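Local coordinates for protein adenine phosphoribosyltransferase, putative (Trypanosoma brucei brucei, PDB 5VN4) that probably catalyses the formation of AMP and diphosphate from adenine and 5-phospho-alpha-D-ribose 1-diphosphate, a one-step route of purine salvage, at residues A[29-32]-A[33-37]; A[216-219]-A[220-223]. All coordinates share one frame; numbering follows the deposited sequence.

Interaction 1: residues A[29-32]-A[33-37]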
ATOM      1  N   LYS A  29     -18.934  -5.970  14.131  1.00 12.32           N
ATOM      2  CA  LYS A  29     -19.646  -4.806  14.648  1.00 13.23           C
ATOM      3  C   LYS A  29     -18.790  -3.546  14.556  1.00 12.86           C
ATOM      4  O   LYS A  29     -19.308  -2.457  14.282  1.00 14.44           O
ATOM      5  CB  LYS A  29     -20.096  -5.065  16.085  1.00 15.99           C
ATOM      6  CG  LYS A  29     -21.017  -6.268  16.241  1.00 20.67           C
ATOM      7  CD  LYS A  29     -22.393  -6.049  15.622  1.00 24.69           C
ATOM      8  CE  LYS A  29     -23.312  -7.244  15.915  1.00 28.97           C
ATOM      9  NZ  LYS A  29     -24.690  -7.098  15.371  1.00 32.35           N
ATOM     10  N   LYS A  30     -17.477  -3.668  14.785  1.00 13.32           N
ATOM     11  CA  LYS A  30     -16.597  -2.512  14.618  1.00 13.16           C
ATOM     12  C   LYS A  30     -16.557  -2.040  13.167  1.00 12.14           C
ATOM     13  O   LYS A  30     -16.613  -0.836  12.898  1.00 12.89           O
ATOM     14  CB  LYS A  30     -15.187  -2.838  15.119  1.00 14.55           C
ATOM     15  CG  LYS A  30     -15.100  -3.015  16.629  1.00 17.19           C
ATOM     16  CD  LYS A  30     -13.682  -3.296  17.088  1.00 20.30           C
ATOM     17  CE  LYS A  30     -13.602  -3.341  18.598  1.00 22.76           C
ATOM     18  NZ  LYS A  30     -14.473  -4.408  19.150  1.00 23.55           N
ATOM     19  N   PHE A  31     -16.445  -2.976  12.213  1.00 11.54           N
ATOM     20  CA  PHE A  31     -16.504  -2.615  10.797  1.00 11.30           C
ATOM     21  C   PHE A  31     -17.815  -1.911  10.466  1.00 11.62           C
ATOM     22  O   PHE A  31     -17.835  -0.964   9.669  1.00 12.85           O
ATOM     23  CB  PHE A  31     -16.400  -3.866   9.921  1.00 11.75           C
ATOM     24  CG  PHE A  31     -14.995  -4.258   9.537  1.00 10.90           C
ATOM     25  CD1 PHE A  31     -14.337  -3.621   8.490  1.00 11.67           C
ATOM     26  CD2 PHE A  31     -14.354  -5.308  10.178  1.00 11.88           C
ATOM     27  CE1 PHE A  31     -13.045  -4.014   8.109  1.00 11.54           C
ATOM     28  CE2 PHE A  31     -13.072  -5.698   9.796  1.00 11.46           C
ATOM     29  CZ  PHE A  31     -12.425  -5.048   8.756  1.00 11.42           C
ATOM     30  N   GLU A  32     -18.926  -2.370  11.053  1.00 11.09           N
ATOM     31  CA  GLU A  32     -20.227  -1.799  10.714  1.00 12.24           C
ATOM     32  C   GLU A  32     -20.316  -0.327  11.087  1.00 12.63           C
ATOM     33  O   GLU A  32     -21.091   0.417  10.479  1.00 14.10           O
ATOM     34  CB  GLU A  32     -21.344  -2.582  11.401  1.00 13.26           C
ATOM     35  CG  GLU A  32     -21.608  -3.929  10.743  1.00 14.74           C
ATOM     36  CD  GLU A  32     -22.577  -4.803  11.519  1.00 16.66           C
ATOM     37  OE1 GLU A  32     -23.029  -4.380  12.605  1.00 18.71           O
ATOM     38  OE2 GLU A  32     -22.883  -5.922  11.039  1.00 17.56           O
ATOM     39  N   LYS A  33     -19.532   0.118  12.067  1.00 12.35           N
ATOM     40  CA  LYS A  33     -19.571   1.515  12.473  1.00 13.29           C
ATOM     41  C   LYS A  33     -18.627   2.405  11.677  1.00 14.02           C
ATOM     42  O   LYS A  33     -18.744   3.632  11.765  1.00 18.38           O
ATOM     43  CB  LYS A  33     -19.290   1.630  13.975  1.00 15.57           C
ATOM     44  CG  LYS A  33     -20.351   0.922  14.799  1.00 19.89           C
ATOM     45  CD  LYS A  33     -20.102   0.983  16.290  1.00 24.30           C
ATOM     46  CE  LYS A  33     -21.181   0.194  17.027  1.00 26.84           C
ATOM     47  NZ  LYS A  33     -21.258  -1.216  16.540  1.00 28.60           N
ATOM     48  N   VAL A  34     -17.719   1.834  10.885  1.00 12.28           N
ATOM     49  CA  VAL A  34     -16.715   2.642  10.208  0.59 13.14           C
ATOM     50  C   VAL A  34     -16.750   2.502   8.695  1.00 11.22           C
ATOM     51  O   VAL A  34     -16.454   3.474   7.992  1.00 11.59           O
ATOM     52  CB  VAL A  34     -15.293   2.427  10.761  0.59 16.71           C
ATOM     53  CG1 VAL A  34     -15.212   2.894  12.205  0.59 19.15           C
ATOM     54  CG2 VAL A  34     -14.895   0.983  10.635  0.59 16.56           C
ATOM     55  N   TYR A  35     -17.124   1.336   8.161  1.00 11.03           N
ATOM     56  CA  TYR A  35     -17.138   1.178   6.709  1.00 11.16           C
ATOM     57  C   TYR A  35     -18.270   2.024   6.136  1.00 12.78           C
ATOM     58  O   TYR A  35     -19.416   1.935   6.592  1.00 16.45           O
ATOM     59  CB  TYR A  35     -17.302  -0.293   6.322  1.00 12.34           C
ATOM     60  CG  TYR A  35     -16.248  -0.865   5.364  1.00 10.35           C
ATOM     61  CD1 TYR A  35     -15.624  -0.084   4.394  1.00 10.57           C
ATOM     62  CD2 TYR A  35     -15.893  -2.207   5.436  1.00 11.02           C
ATOM     63  CE1 TYR A  35     -14.679  -0.634   3.519  1.00 10.40           C
ATOM     64  CE2 TYR A  35     -14.951  -2.755   4.583  1.00 11.48           C
ATOM     65  CZ  TYR A  35     -14.344  -1.969   3.631  1.00 10.77           C
ATOM     66  OH  TYR A  35     -13.415  -2.558   2.799  1.00 12.46           O
ATOM     67  N   LYS A  36     -17.935   2.902   5.202  1.00 11.11           N
ATOM     68  CA  LYS A  36     -18.921   3.696   4.484  1.00 11.73           C
ATOM     69  C   LYS A  36     -18.869   3.363   3.001  1.00 11.33           C
ATOM     70  O   LYS A  36     -17.811   3.028   2.448  1.00 12.44           O
ATOM     71  CB  LYS A  36     -18.660   5.198   4.643  1.00 13.37           C
ATOM     72  CG  LYS A  36     -18.538   5.675   6.072  1.00 15.00           C
ATOM     73  CD  LYS A  36     -19.810   5.410   6.862  1.00 17.40           C
ATOM     74  CE  LYS A  36     -19.640   5.821   8.315  1.00 20.46           C
ATOM     75  NZ  LYS A  36     -20.819   5.429   9.129  1.00 22.50           N
ATOM     76  N   TRP A  37     -20.016   3.477   2.353  1.00 11.60           N
ATOM     77  CA  TRP A  37     -20.079   3.339   0.911  1.00 11.92           C
ATOM     78  C   TRP A  37     -20.490   4.656   0.272  1.00 11.22           C
ATOM     79  O   TRP A  37     -21.165   5.491   0.886  1.00 11.89           O
ATOM     80  CB  TRP A  37     -21.024   2.216   0.476  1.00 12.59           C
ATOM     81  CG  TRP A  37     -22.463   2.420   0.866  1.00 14.23           C
ATOM     82  CD1 TRP A  37     -23.069   1.992   2.011  1.00 15.30           C
ATOM     83  CD2 TRP A  37     -23.473   3.101   0.108  1.00 14.73           C
ATOM     84  NE1 TRP A  37     -24.391   2.368   2.018  1.00 16.18           N
ATOM     85  CE2 TRP A  37     -24.667   3.043   0.857  1.00 15.44           C
ATOM     86  CE3 TRP A  37     -23.489   3.746  -1.132  1.00 14.21           C
ATOM     87  CZ2 TRP A  37     -25.860   3.613   0.412  1.00 16.06           C
ATOM     88  CZ3 TRP A  37     -24.686   4.309  -1.576  1.00 15.31           C
ATOM     89  CH2 TRP A  37     -25.849   4.237  -0.804  1.00 16.82           C
TER
HETATM   90  O   HOH W   1     -20.266   2.709   9.063  1.00 20.73           O
HETATM   91  O   HOH W   2     -22.872  -2.014  14.411  1.00 35.97           O
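Phe31 and Tyr35 meet twice, through backbone and rings. Phe31 O accepts from Tyr35 N at 2.8 Å, nearly straight at 173°, and from Val34 N at 3.1 Å, which comes from above the carbonyl plane. The two side chains run side by side: Phe31 CD1 lies 3.7 Å from Tyr35 CD2, the ring planes inclined at 31°. Lys30 O takes Lys33 N, also from above its plane. Lys29 O draws mainly on the side chain of Lys33: the chain is extended until its last bond (chi4 56°) turns NZ back onto this carbonyl, 3.2 Å from O, while Lys33 N adds a weak bond. Lys33 NZ also donates a hydrogen bond to a water 2.8 Å away, and that water donates to Glu32 OE1, bridging two opposite charges that do not touch. A second water donates to Glu32 O at 2.8 Å and to Tyr35 O at 2.7 Å, and accepts from Lys36 NZ; Glu32 O is gripped further by Asn221 ND2. On the inner side Phe31 packs on helix 60-75 and strand 208-213, and the side chain of Tyr35 lies close to Ala51 and about 7 Å from the bound adenine. This is the last turn of a helix with mixed i+3 and i+4 bonds, its carbonyls met by backbone N-H groups, a lysine, water and the Asn221 amide, beside the adenine pocket of a phosphoribosyltransferase.

Interaction 2: residues A[216-219]-A[220-223]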
ATOM      1  N   VAL A 216     -22.394  -5.126   5.361  1.00 15.03           N
ATOM      2  CA  VAL A 216     -21.821  -3.937   5.984  1.00 15.94           C
ATOM      3  C   VAL A 216     -22.209  -2.668   5.235  1.00 17.22           C
ATOM      4  O   VAL A 216     -22.136  -1.570   5.801  1.00 18.68           O
ATOM      5  CB  VAL A 216     -20.290  -4.084   6.132  1.00 16.60           C
ATOM      6  CG1 VAL A 216     -19.569  -3.675   4.850  1.00 16.15           C
ATOM      7  CG2 VAL A 216     -19.777  -3.291   7.319  1.00 18.61           C
ATOM      8  N   LEU A 217     -22.635  -2.793   3.977  1.00 17.42           N
ATOM      9  CA  LEU A 217     -22.954  -1.642   3.128  1.00 19.91           C
ATOM     10  C   LEU A 217     -24.447  -1.304   3.204  1.00 20.39           C
ATOM     11  O   LEU A 217     -25.173  -1.266   2.210  1.00 21.37           O
ATOM     12  CB  LEU A 217     -22.502  -1.909   1.696  1.00 22.98           C
ATOM     13  CG  LEU A 217     -21.029  -2.301   1.542  1.00 25.02           C
ATOM     14  CD1 LEU A 217     -20.673  -2.522   0.080  1.00 26.60           C
ATOM     15  CD2 LEU A 217     -20.108  -1.260   2.161  1.00 25.65           C
ATOM     16  N   SER A 218     -24.885  -1.025   4.424  1.00 18.69           N
ATOM     17  CA  SER A 218     -26.283  -0.780   4.733  1.00 19.66           C
ATOM     18  C   SER A 218     -26.676   0.649   4.366  1.00 20.18           C
ATOM     19  O   SER A 218     -25.833   1.523   4.165  1.00 19.59           O
ATOM     20  CB  SER A 218     -26.506  -0.975   6.225  1.00 20.86           C
ATOM     21  OG  SER A 218     -25.638  -0.112   6.946  1.00 21.97           O
ATOM     22  N   ASP A 219     -27.988   0.886   4.307  1.00 21.42           N
ATOM     23  CA  ASP A 219     -28.489   2.215   3.964  1.00 23.92           C
ATOM     24  C   ASP A 219     -27.950   3.275   4.914  1.00 25.27           C
ATOM     25  O   ASP A 219     -27.634   4.395   4.493  1.00 27.97           O
ATOM     26  CB  ASP A 219     -30.015   2.229   3.992  1.00 26.63           C
ATOM     27  CG  ASP A 219     -30.625   1.471   2.842  1.00 28.94           C
ATOM     28  OD1 ASP A 219     -29.876   1.074   1.926  1.00 29.53           O
ATOM     29  OD2 ASP A 219     -31.857   1.276   2.853  1.00 31.05           O
ATOM     30  N   GLU A 220     -27.831   2.943   6.195  1.00 23.25           N
ATOM     31  CA  GLU A 220     -27.385   3.916   7.179  1.00 24.21           C
ATOM     32  C   GLU A 220     -25.890   4.183   7.113  1.00 21.49           C
ATOM     33  O   GLU A 220     -25.406   5.040   7.860  1.00 23.13           O
ATOM     34  CB  GLU A 220     -27.773   3.468   8.592  1.00 27.83           C
ATOM     35  CG  GLU A 220     -27.109   2.177   9.050  1.00 32.26           C
ATOM     36  CD  GLU A 220     -27.966   0.947   8.798  1.00 36.72           C
ATOM     37  OE1 GLU A 220     -27.804  -0.049   9.538  1.00 38.91           O
ATOM     38  OE2 GLU A 220     -28.800   0.975   7.864  1.00 37.78           O
ATOM     39  N   ASN A 221     -25.151   3.484   6.243  1.00 16.78           N
ATOM     40  CA  ASN A 221     -23.700   3.599   6.159  1.00 16.41           C
ATOM     41  C   ASN A 221     -23.232   4.315   4.896  1.00 14.64           C
ATOM     42  O   ASN A 221     -22.085   4.140   4.480  1.00 14.19           O
ATOM     43  CB  ASN A 221     -23.032   2.226   6.283  1.00 17.98           C
ATOM     44  CG  ASN A 221     -23.001   1.728   7.707  1.00 20.56           C
ATOM     45  OD1 ASN A 221     -23.342   2.462   8.635  1.00 21.24           O
ATOM     46  ND2 ASN A 221     -22.575   0.484   7.895  1.00 21.59           N
ATOM     47  N   CYS A 222     -24.086   5.122   4.278  1.00 14.96           N
ATOM     48  CA  CYS A 222     -23.663   5.902   3.127  1.00 14.85           C
ATOM     49  C   CYS A 222     -22.787   7.062   3.580  1.00 14.19           C
ATOM     50  O   CYS A 222     -23.148   7.807   4.499  1.00 16.75           O
ATOM     51  CB  CYS A 222     -24.882   6.440   2.382  1.00 15.12           C
ATOM     52  SG  CYS A 222     -24.447   7.312   0.857  1.00 15.01           S
ATOM     53  N   GLY A 223     -21.640   7.220   2.931  1.00 12.47           N
ATOM     54  CA  GLY A 223     -20.732   8.305   3.226  1.00 12.75           C
ATOM     55  C   GLY A 223     -20.903   9.546   2.385  1.00 13.67           C
ATOM     56  O   GLY A 223     -20.185  10.528   2.615  1.00 13.91           O
TER
HETATM   57  O   HOH W   3     -26.640   6.636   5.361  1.00 27.15           O
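Asn221 reaches back over Ser218 to the carbonyl of Val216. Its CB starts 3.6 Å from Ser218 OG, and the torsion that sets CG beside its own backbone N (chi1 -77°) lays the amide past the serine hydroxyl: CG is 3.3 Å from Ser218 OG, while OD1 stands farther off. At the tip, ND2 donates to Val216 O at 3.0 Å, with an N-H...O angle of 163°; the acceptor lies close to the amide plane and the donor is only slightly tilted from the carbonyl plane. ND2 also donates to Glu32 O, and these two bonds fix the rotation of the buried amide. Val216 O takes a weak bond from Ser218 N too, closing an inverse gamma turn centred on Leu217. The main chain of Asn221 turns as well: its N donates to Ser218 O at 2.9 Å, closing a type I turn through Asp219 and Glu220. Glu220 folds its bent chain back over the serine, so that CD comes 3.2 Å from Ser218 OG, a van der Waals approach and not a hydrogen bond. A water donates to Asp219 O at 2.6 Å and accepts from Cys222 N at 3.2 Å. Asp219 OD1 forms a salt bridge with the adenine-binding Arg49, whose NH1 bonds Leu217 O. The inverse gamma turn and the type I turn that follows it lie in the loop that leads from strand 208-213 toward strand 233-235, packed against strand 37-38 and the C-terminal end of helix 26-34.

How the interactions relate
Interactions 1 and 2 are both local turns, neighbours in space with centres 8 Å apart though far apart in sequence. Each is partly buried, with charged side chains on its outer side. Interaction 1 is helical and has an apolar inner face of aromatic rings, whereas interaction 2 is an irregular loop held by a buried amide and backbone bonds. They join directly: Trp37 O lies 2.7 Å from Gly223 N and Trp37 NE1 2.7 Å from Ser218 O, both hydrogen bonds, and Lys36 CD packs on Asn221 O. Residues 36-37 therefore lie along 218-223 near the adenine site, interaction 1 approaching Ala51 and interaction 2 Arg49.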